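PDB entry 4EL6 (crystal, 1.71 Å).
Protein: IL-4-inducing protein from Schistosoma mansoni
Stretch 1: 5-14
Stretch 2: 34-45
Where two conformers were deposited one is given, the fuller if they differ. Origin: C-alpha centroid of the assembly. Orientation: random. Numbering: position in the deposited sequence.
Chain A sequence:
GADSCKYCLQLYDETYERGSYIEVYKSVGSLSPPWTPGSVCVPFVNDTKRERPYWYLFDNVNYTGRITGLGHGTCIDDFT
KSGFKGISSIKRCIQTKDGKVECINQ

Stretch 1 (5-14) CKYCLQLYDE
Stretch 2, residues 34-45: PWTPGSVCVPFV

How do the two stretches pair? The strand through Gln10, Leu11 and Tyr12 runs antiparallel to strand 39-41, their directions 164° apart and their axes 4.8 Å apart at the closest. Gln10 faces Cys41 (CA to CA 5.1 Å) and Tyr12 faces Ser39 (5.2 Å) as hydrogen-bonded pairs; between them Leu11 and Val40 (4.6 Å) form a non-hydrogen-bonded pair. Gln10 N donates to Cys41 O at 2.8 Å and Cys41 N to Gln10 O at 2.9 Å, while Tyr12 N reaches Ser39 O at 2.9 Å. The return bond, Ser39 N to Tyr12 O, is weak at 3.4 Å.

What does Leu11 cover? At phi/psi -120/116, it turns its side chain to the same sheet face as Val40. Chi1 is m and chi2 lies between wells at 104°. Leu11 CD2 packs 4.0 Å from Pro37 CG and 4.1 Å from Val40 CG2; both methyls come about 4.5 Å from Trp35, CD1 at the ring edge near CZ3 and CD2 near CE3.

What does Tyr12 meet on the face it shares with Gln10, Ser39 and Cys41? Its phi/psi is -103/145, chi1 m and chi2 87°; Tyr12 CE1 lies 3.9 Å from Cys41 SG, which sits obliquely to the ring. Tyr12 O accepts from Gly38 N at 2.8 Å. An ideal CB on Gly38 would clash with Glu14 C and Asp13 O, so this close approach depends on glycine. Ser39 OG, chi1 p, donates to Glu14 O at 2.7 Å.

Why does Pro43 bury so much surface beyond the strand? Its CB points toward stretch 1, the ring is C-gamma exo and phi/psi is -61/155. Pro43 CD lies 3.0 Å from Cys8 O, a buried carbonyl without a hydrogen-bonding partner, and Pro43 CG is 3.6 Å from Cys5 O. One water donates to Lys6 O (2.7 Å) and Phe44 O (2.8 Å), bridging the backbones.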

# COMPACT_ATOMS: atom_id res chain seq x y z
N CYS A 5 11.92 3.93 7.52
CA CYS A 5 12.31 3.06 6.37
C CYS A 5 12.21 3.97 5.11
O CYS A 5 11.51 5.01 5.04
CB CYS A 5 11.51 1.70 6.35
SG CYS A 5 11.74 0.40 5.04
N LYS A 6 13.07 3.62 4.17
CA LYS A 6 13.21 4.43 3.01
C LYS A 6 12.24 3.98 1.96
O LYS A 6 11.86 4.75 1.11
CB LYS A 6 14.63 4.30 2.50
CG LYS A 6 15.68 4.75 3.51
CD LYS A 6 16.36 6.06 3.11
CE LYS A 6 17.26 6.63 4.23
NZ LYS A 6 16.52 7.37 5.31
N TYR A 7 11.86 2.70 1.99
CA TYR A 7 11.07 2.19 0.87
C TYR A 7 9.69 1.62 1.25
O TYR A 7 8.77 1.59 0.34
CB TYR A 7 11.88 1.16 0.10
CG TYR A 7 12.34 0.10 0.98
CD1 TYR A 7 11.49 -0.95 1.33
CD2 TYR A 7 13.60 0.17 1.59
CE1 TYR A 7 11.89 -1.95 2.21
CE2 TYR A 7 14.02 -0.80 2.49
CZ TYR A 7 13.15 -1.87 2.80
OH TYR A 7 13.55 -2.88 3.66
N CYS A 8 9.56 1.38 2.57
CA CYS A 8 8.45 0.64 3.18
C CYS A 8 7.14 1.32 2.94
O CYS A 8 7.08 2.48 2.54
CB CYS A 8 8.63 0.44 4.69
SG CYS A 8 8.05 1.73 5.81
N LEU A 9 6.09 0.57 3.19
CA LEU A 9 4.75 1.06 3.14
C LEU A 9 4.42 1.35 4.60
O LEU A 9 4.68 0.48 5.52
CB LEU A 9 3.83 -0.06 2.58
CG LEU A 9 2.35 0.28 2.53
CD1 LEU A 9 2.04 1.33 1.48
CD2 LEU A 9 1.54 -0.99 2.26
N GLN A 10 3.84 2.55 4.85
CA GLN A 10 3.43 2.95 6.18
C GLN A 10 1.94 2.96 6.37
O GLN A 10 1.25 3.55 5.55
CB GLN A 10 3.99 4.35 6.51
CG GLN A 10 5.53 4.48 6.45
CD GLN A 10 5.95 5.93 6.30
OE1 GLN A 10 5.27 6.72 5.66
NE2 GLN A 10 7.10 6.28 6.86
N LEU A 11 1.42 2.24 7.38
CA LEU A 11 0.03 2.10 7.61
C LEU A 11 -0.27 2.66 9.01
O LEU A 11 0.27 2.17 10.03
CB LEU A 11 -0.42 0.64 7.56
CG LEU A 11 -0.12 0.10 6.19
CD1 LEU A 11 1.11 -0.76 6.34
CD2 LEU A 11 -1.28 -0.57 5.55
N TYR A 12 -1.05 3.71 9.03
CA TYR A 12 -1.34 4.44 10.29
C TYR A 12 -2.69 4.10 10.80
O TYR A 12 -3.63 3.96 10.01
CB TYR A 12 -1.31 5.97 10.03
CG TYR A 12 0.04 6.46 9.64
CD1 TYR A 12 0.42 6.46 8.30
CD2 TYR A 12 0.96 6.91 10.59
CE1 TYR A 12 1.66 6.93 7.91
CE2 TYR A 12 2.21 7.37 10.18
CZ TYR A 12 2.55 7.35 8.84
OH TYR A 12 3.77 7.78 8.41
N ASP A 13 -2.82 4.05 12.12
CA ASP A 13 -4.10 3.73 12.76
C ASP A 13 -5.16 4.80 12.45
O ASP A 13 -6.33 4.50 12.25
CB ASP A 13 -3.91 3.61 14.28
CG ASP A 13 -3.50 2.21 14.75
OD1 ASP A 13 -3.11 1.33 13.95
OD2 ASP A 13 -3.53 2.03 15.98
N GLU A 14 -4.75 6.06 12.45
CA GLU A 14 -5.69 7.16 12.35
C GLU A 14 -5.55 7.86 11.01
O GLU A 14 -4.56 7.68 10.28
CB GLU A 14 -5.44 8.16 13.46
CG GLU A 14 -5.91 7.66 14.84
CD GLU A 14 -5.32 8.54 15.91
OE1 GLU A 14 -5.66 9.74 15.88
OE2 GLU A 14 -4.49 8.04 16.71
N PRO A 34 -8.56 -8.72 7.68
CA PRO A 34 -7.96 -7.63 6.86
C PRO A 34 -7.50 -6.40 7.69
O PRO A 34 -8.14 -6.08 8.68
CB PRO A 34 -9.08 -7.27 5.87
CG PRO A 34 -9.95 -8.54 5.84
CD PRO A 34 -9.89 -9.13 7.23
N TRP A 35 -6.42 -5.75 7.28
CA TRP A 35 -5.93 -4.52 7.94
C TRP A 35 -6.73 -3.34 7.57
O TRP A 35 -7.00 -3.16 6.39
CB TRP A 35 -4.49 -4.33 7.57
CG TRP A 35 -3.62 -5.35 8.24
CD1 TRP A 35 -4.01 -6.53 8.89
CD2 TRP A 35 -2.18 -5.33 8.31
NE1 TRP A 35 -2.89 -7.20 9.35
CE2 TRP A 35 -1.78 -6.52 9.04
CE3 TRP A 35 -1.20 -4.45 7.86
CZ2 TRP A 35 -0.44 -6.78 9.35
CZ3 TRP A 35 0.11 -4.75 8.14
CH2 TRP A 35 0.48 -5.89 8.87
N THR A 36 -7.17 -2.55 8.55
CA THR A 36 -8.04 -1.38 8.29
C THR A 36 -7.40 -0.10 8.78
O THR A 36 -7.84 0.49 9.79
CB THR A 36 -9.39 -1.60 8.97
OG1 THR A 36 -9.16 -1.88 10.37
CG2 THR A 36 -10.14 -2.74 8.28
N PRO A 37 -6.34 0.36 8.12
CA PRO A 37 -5.68 1.59 8.55
C PRO A 37 -6.54 2.84 8.23
O PRO A 37 -7.42 2.85 7.32
CB PRO A 37 -4.44 1.61 7.71
CG PRO A 37 -4.87 0.97 6.39
CD PRO A 37 -5.74 -0.16 6.88
N GLY A 38 -6.28 3.88 8.98
CA GLY A 38 -6.86 5.20 8.73
C GLY A 38 -6.20 5.91 7.59
O GLY A 38 -6.82 6.74 6.97
N SER A 39 -4.90 5.73 7.42
CA SER A 39 -4.14 6.34 6.37
C SER A 39 -2.92 5.50 6.00
O SER A 39 -2.48 4.72 6.77
CB SER A 39 -3.74 7.81 6.71
OG SER A 39 -3.16 7.89 7.97
N VAL A 40 -2.38 5.71 4.80
CA VAL A 40 -1.30 4.91 4.26
C VAL A 40 -0.41 5.83 3.46
O VAL A 40 -0.91 6.66 2.70
CB VAL A 40 -1.86 3.83 3.33
CG1 VAL A 40 -0.77 3.05 2.69
CG2 VAL A 40 -2.87 2.95 4.07
N CYS A 41 0.90 5.66 3.59
CA CYS A 41 1.86 6.44 2.83
C CYS A 41 2.99 5.55 2.32
O CYS A 41 3.33 4.53 2.90
CB CYS A 41 2.54 7.43 3.72
SG CYS A 41 1.44 8.68 4.45
N VAL A 42 3.68 6.07 1.32
CA VAL A 42 4.95 5.57 0.84
C VAL A 42 5.93 6.74 0.86
O VAL A 42 5.62 7.80 0.32
CB VAL A 42 4.87 5.04 -0.60
CG1 VAL A 42 6.23 4.50 -1.00
CG2 VAL A 42 3.76 4.00 -0.75
N PRO A 43 7.06 6.55 1.49
CA PRO A 43 8.04 7.66 1.58
C PRO A 43 8.54 8.14 0.21
O PRO A 43 8.56 7.39 -0.78
CB PRO A 43 9.17 7.08 2.43
CG PRO A 43 8.60 5.95 3.15
CD PRO A 43 7.45 5.41 2.33
N PHE A 44 8.97 9.41 0.18
CA PHE A 44 9.60 9.96 -0.95
C PHE A 44 10.97 9.33 -1.11
O PHE A 44 11.57 8.97 -0.14
CB PHE A 44 9.74 11.46 -0.77
CG PHE A 44 8.56 12.23 -1.27
CD1 PHE A 44 8.40 12.43 -2.64
CD2 PHE A 44 7.60 12.76 -0.39
CE1 PHE A 44 7.32 13.15 -3.11
CE2 PHE A 44 6.53 13.53 -0.85
CZ PHE A 44 6.37 13.71 -2.22
N VAL A 45 11.41 9.21 -2.34
CA VAL A 45 12.72 8.76 -2.70
C VAL A 45 13.43 9.93 -3.42
O VAL A 45 14.08 10.75 -2.77
CB VAL A 45 12.56 7.52 -3.62
CG1 VAL A 45 13.85 7.18 -4.33
CG2 VAL A 45 12.10 6.35 -2.78
O HOH W 1 13.05 7.18 1.40
O HOH W 2 -7.68 2.17 12.04